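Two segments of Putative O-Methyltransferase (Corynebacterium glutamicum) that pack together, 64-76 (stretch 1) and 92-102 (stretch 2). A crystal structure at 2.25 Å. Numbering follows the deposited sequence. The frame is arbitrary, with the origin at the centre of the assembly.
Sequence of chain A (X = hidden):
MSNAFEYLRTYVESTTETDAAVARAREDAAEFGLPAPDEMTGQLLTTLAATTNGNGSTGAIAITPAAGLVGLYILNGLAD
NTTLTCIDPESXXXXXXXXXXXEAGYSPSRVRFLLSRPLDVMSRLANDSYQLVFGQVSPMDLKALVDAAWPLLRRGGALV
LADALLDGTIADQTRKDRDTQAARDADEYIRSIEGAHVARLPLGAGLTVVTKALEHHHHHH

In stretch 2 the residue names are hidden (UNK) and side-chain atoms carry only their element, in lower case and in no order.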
# COMPACT_ATOMS: atom_id res chain seq x y z
N THR A 64 5.27 0.58 -18.66
CA THR A 64 3.89 0.73 -19.11
C THR A 64 3.78 1.70 -20.29
O THR A 64 4.60 2.60 -20.43
CB THR A 64 3.04 1.30 -17.95
OG1 THR A 64 1.75 1.69 -18.42
CG2 THR A 64 3.74 2.54 -17.34
N PRO A 65 2.75 1.53 -21.14
CA PRO A 65 2.52 2.39 -22.30
C PRO A 65 2.14 3.80 -21.85
O PRO A 65 2.32 4.76 -22.59
CB PRO A 65 1.35 1.72 -23.02
CG PRO A 65 1.48 0.29 -22.66
CD PRO A 65 1.95 0.29 -21.22
N ALA A 66 1.58 3.91 -20.65
CA ALA A 66 1.18 5.21 -20.11
C ALA A 66 2.07 5.58 -18.92
O ALA A 66 1.60 5.73 -17.81
CB ALA A 66 -0.27 5.18 -19.67
N ALA A 67 3.37 5.73 -19.18
CA ALA A 67 4.33 6.06 -18.13
C ALA A 67 4.16 7.46 -17.56
O ALA A 67 4.61 7.75 -16.44
CB ALA A 67 5.75 5.88 -18.65
N GLY A 68 3.50 8.32 -18.32
CA GLY A 68 3.29 9.69 -17.89
C GLY A 68 2.35 9.80 -16.70
O GLY A 68 2.64 10.51 -15.73
N LEU A 69 1.22 9.11 -16.78
CA LEU A 69 0.25 9.14 -15.70
C LEU A 69 0.86 8.46 -14.47
O LEU A 69 0.99 9.06 -13.41
CB LEU A 69 -1.05 8.44 -16.13
CG LEU A 69 -2.11 8.26 -15.04
CD1 LEU A 69 -2.66 9.60 -14.60
CD2 LEU A 69 -3.23 7.38 -15.57
N VAL A 70 1.24 7.20 -14.63
CA VAL A 70 1.86 6.43 -13.55
C VAL A 70 3.05 7.16 -12.92
O VAL A 70 3.15 7.25 -11.69
CB VAL A 70 2.32 5.05 -14.08
CG1 VAL A 70 3.21 4.34 -13.04
CG2 VAL A 70 1.12 4.19 -14.40
N GLY A 71 3.94 7.66 -13.77
CA GLY A 71 5.14 8.36 -13.33
C GLY A 71 4.90 9.57 -12.46
O GLY A 71 5.69 9.88 -11.57
N LEU A 72 3.81 10.28 -12.75
CA LEU A 72 3.47 11.47 -11.99
C LEU A 72 3.10 11.09 -10.55
O LEU A 72 3.42 11.82 -9.61
CB LEU A 72 2.31 12.22 -12.66
CG LEU A 72 2.70 13.02 -13.93
CD1 LEU A 72 1.45 13.58 -14.60
CD2 LEU A 72 3.65 14.16 -13.55
N TYR A 73 2.42 9.96 -10.38
CA TYR A 73 2.03 9.51 -9.04
C TYR A 73 3.27 9.09 -8.26
O TYR A 73 3.39 9.37 -7.08
CB TYR A 73 1.08 8.32 -9.15
CG TYR A 73 -0.32 8.70 -9.51
CD1 TYR A 73 -1.12 9.41 -8.60
CD2 TYR A 73 -0.87 8.32 -10.73
CE1 TYR A 73 -2.44 9.72 -8.91
CE2 TYR A 73 -2.19 8.63 -11.05
CZ TYR A 73 -2.97 9.32 -10.14
OH TYR A 73 -4.28 9.58 -10.44
N ILE A 74 4.18 8.42 -8.95
CA ILE A 74 5.42 7.96 -8.35
C ILE A 74 6.33 9.13 -7.99
O ILE A 74 6.88 9.18 -6.89
CB ILE A 74 6.15 6.96 -9.31
CG1 ILE A 74 5.35 5.65 -9.37
CG2 ILE A 74 7.58 6.71 -8.84
CD1 ILE A 74 6.00 4.58 -10.24
N LEU A 75 6.48 10.08 -8.92
CA LEU A 75 7.33 11.25 -8.69
C LEU A 75 6.86 12.09 -7.50
O LEU A 75 7.67 12.73 -6.83
CB LEU A 75 7.41 12.11 -9.97
CG LEU A 75 8.29 11.47 -11.06
CD1 LEU A 75 8.09 12.20 -12.39
CD2 LEU A 75 9.76 11.53 -10.62
N ASN A 76 5.56 12.07 -7.23
CA ASN A 76 5.01 12.81 -6.09
C ASN A 76 5.64 12.35 -4.77
O ASN A 76 5.93 13.17 -3.90
CB ASN A 76 3.50 12.60 -6.01
CG ASN A 76 2.73 13.60 -6.85
OD1 ASN A 76 1.57 13.36 -7.23
ND2 ASN A 76 3.35 14.74 -7.13
N UNK A 92 6.00 7.37 -29.68
CA UNK A 92 5.02 8.39 -29.35
C UNK A 92 4.72 8.29 -27.85
O UNK A 92 4.31 9.27 -27.23
c UNK A 92 1.72 6.92 -30.92
c UNK A 92 2.93 6.97 -29.97
c UNK A 92 3.73 8.23 -30.18
o UNK A 92 1.05 5.87 -30.98
o UNK A 92 1.44 7.94 -31.58
N UNK A 93 4.93 7.11 -27.26
CA UNK A 93 4.72 6.95 -25.82
C UNK A 93 5.85 7.69 -25.10
O UNK A 93 5.64 8.25 -24.03
c UNK A 93 3.45 4.76 -25.89
c UNK A 93 4.69 5.46 -25.44
n UNK A 93 1.48 4.18 -26.66
c UNK A 93 2.11 3.07 -26.34
c UNK A 93 2.29 5.25 -26.38
n UNK A 93 3.31 3.39 -25.87
N UNK A 94 7.04 7.71 -25.70
CA UNK A 94 8.17 8.43 -25.11
C UNK A 94 7.89 9.93 -25.19
O UNK A 94 8.17 10.68 -24.24
n UNK A 94 12.86 8.44 -24.96
c UNK A 94 10.61 9.08 -25.54
c UNK A 94 11.97 8.55 -25.94
o UNK A 94 12.21 8.23 -27.11
c UNK A 94 9.48 8.11 -25.85
N UNK A 95 7.33 10.37 -26.32
CA UNK A 95 6.98 11.77 -26.50
C UNK A 95 5.85 12.12 -25.55
O UNK A 95 5.85 13.18 -24.92
c UNK A 95 6.54 12.06 -27.94
c UNK A 95 7.07 13.37 -30.00
n UNK A 95 7.01 17.04 -30.30
c UNK A 95 6.68 15.77 -30.48
c UNK A 95 7.64 12.55 -28.85
n UNK A 95 5.65 15.47 -31.27
n UNK A 95 7.36 14.80 -29.87
N UNK A 96 4.88 11.21 -25.44
CA UNK A 96 3.72 11.41 -24.57
C UNK A 96 4.13 11.59 -23.10
O UNK A 96 3.60 12.46 -22.41
c UNK A 96 1.23 8.94 -26.35
o UNK A 96 1.00 8.08 -25.51
c UNK A 96 2.74 10.22 -24.71
c UNK A 96 1.85 10.29 -25.97
n UNK A 96 0.94 8.77 -27.65
N UNK A 97 5.07 10.78 -22.65
CA UNK A 97 5.54 10.83 -21.26
C UNK A 97 6.41 12.05 -20.95
O UNK A 97 6.12 12.79 -20.01
c UNK A 97 6.31 9.55 -20.93
N UNK A 98 7.47 12.26 -21.73
CA UNK A 98 8.36 13.40 -21.52
C UNK A 98 7.60 14.73 -21.56
O UNK A 98 7.96 15.68 -20.85
c UNK A 98 12.90 12.26 -23.24
n UNK A 98 13.55 10.92 -23.19
c UNK A 98 9.47 13.39 -22.58
c UNK A 98 10.52 12.29 -22.37
c UNK A 98 11.43 12.19 -23.60
N UNK A 99 6.55 14.79 -22.37
CA UNK A 99 5.74 15.99 -22.47
C UNK A 99 5.03 16.22 -21.13
O UNK A 99 5.12 17.29 -20.54
c UNK A 99 4.70 15.84 -23.58
N UNK A 100 4.31 15.20 -20.65
CA UNK A 100 3.58 15.31 -19.38
C UNK A 100 4.49 15.69 -18.21
O UNK A 100 4.10 16.46 -17.33
c UNK A 100 2.84 13.99 -19.08
c UNK A 100 1.09 12.35 -19.77
c UNK A 100 0.48 14.77 -19.41
c UNK A 100 1.56 13.80 -19.90
N UNK A 101 5.71 15.15 -18.19
CA UNK A 101 6.65 15.48 -17.13
C UNK A 101 7.07 16.93 -17.32
O UNK A 101 7.14 17.70 -16.37
c UNK A 101 8.18 12.08 -17.64
c UNK A 101 6.23 11.40 -15.77
c UNK A 101 6.55 12.74 -16.00
c UNK A 101 7.53 13.09 -16.93
c UNK A 101 6.88 10.40 -16.49
c UNK A 101 7.87 14.54 -17.18
c UNK A 101 7.86 10.74 -17.42
N UNK A 102 7.35 17.32 -18.57
CA UNK A 102 7.75 18.69 -18.88
C UNK A 102 6.64 19.66 -18.42
O UNK A 102 6.94 20.66 -17.75
c UNK A 102 7.94 18.86 -20.39
c UNK A 102 8.51 20.21 -20.82
c UNK A 102 8.34 18.78 -23.56
n UNK A 102 9.64 18.86 -23.28
n UNK A 102 7.49 19.65 -23.02
c UNK A 102 7.87 20.73 -22.11
n UNK A 102 7.90 17.82 -24.36
O HOH W 1 2.11 7.13 -23.32

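Position 92 has five side-chain atoms: three carbons in a row, the third carrying two oxygens. It does not touch stretch 1. That is a carboxylate on a two-carbon arm, so Glu-92.

Position 93 has one carbon, then a five-membered ring of three carbons and two nitrogens, lying against Pro-65. Only an imidazole fits: His-93. Its CA-to-CB bond points toward stretch 1. Pro-65 O lies over one face of the ring, 3.5 Å from His-93 CG, and Pro-65 CB is 3.7 Å from His-93 CE1. His-93 ND1 is hydrogen-bonded elsewhere in the structure.

Position 94 has three carbons, the third carrying one oxygen and one nitrogen, and does not touch stretch 1. This is an amide, Gln-94, and its CA-to-CB bond points away from stretch 1.

Position 95 has three carbons, a nitrogen, then a carbon with two more nitrogens. It is exposed and makes no contact here. The guanidinium identifies Arg-95.

Position 96 again has three carbons ending in one oxygen and one nitrogen. It has no direct contact, but a water links its oxygen to Pro-65: Gln-96. The O of water 1 donates to Gln-96 OE1 (2.6 Å) and to Pro-65 O (2.5 Å).

Position 97 has a single carbon, close to Gly-68 N and Ala-67 CB: Ala-97. Its CB is 4.0 Å from Gly-68 N and 4.4 Å from Ala-67 CB. Its CA is 4.2 Å from Gly-68 CA.

Position 98 has four carbons in a row ending in nitrogen, exposed and clear of stretch 1: Lys-98, with its CA-to-CB bond pointing away.

Position 99 has one carbon, out of reach of stretch 1: Ala-99.

Position 100 has four carbons forked at the second, with a branch end against Gly-68: Leu-100. Its CD1 is 3.9 Å from Gly-68 CA. An ideal CB on Gly-68 would come within 2.6 Å of Leu-100 CD1, a clash.

Position 101 has one carbon and a ring of six carbons, with no oxygen. The ring sits among Gly-68, Gly-71, Leu-72 and Leu-75: Phe-101. Leu-75 CD1 is 3.9 Å from Phe-101 CE1, and Leu-72 CD2 is 4.1 Å from Phe-101 CD1. A CB on Gly-71 would lie 2.7 Å from Phe-101 CZ, also a clash.

Position 102 has three carbons, a nitrogen, and a carbon with two nitrogens, exposed and out of reach: Arg-102.

The helix axes, 35° apart in direction, approach to 8.4 Å. No direct hydrogen bond joins them. Packing does the work: Gly-68 leaves room for Leu-100, its CA close to that of Ala-97, and Gly-71 helps admit Phe-101 as a knob into a hole. At the other end, His-93 and the bridging water meet Pro-65. The contact buries 406 Å², both sides summed.

Stretch 2, residues 92-102: EHQRQAKALFR
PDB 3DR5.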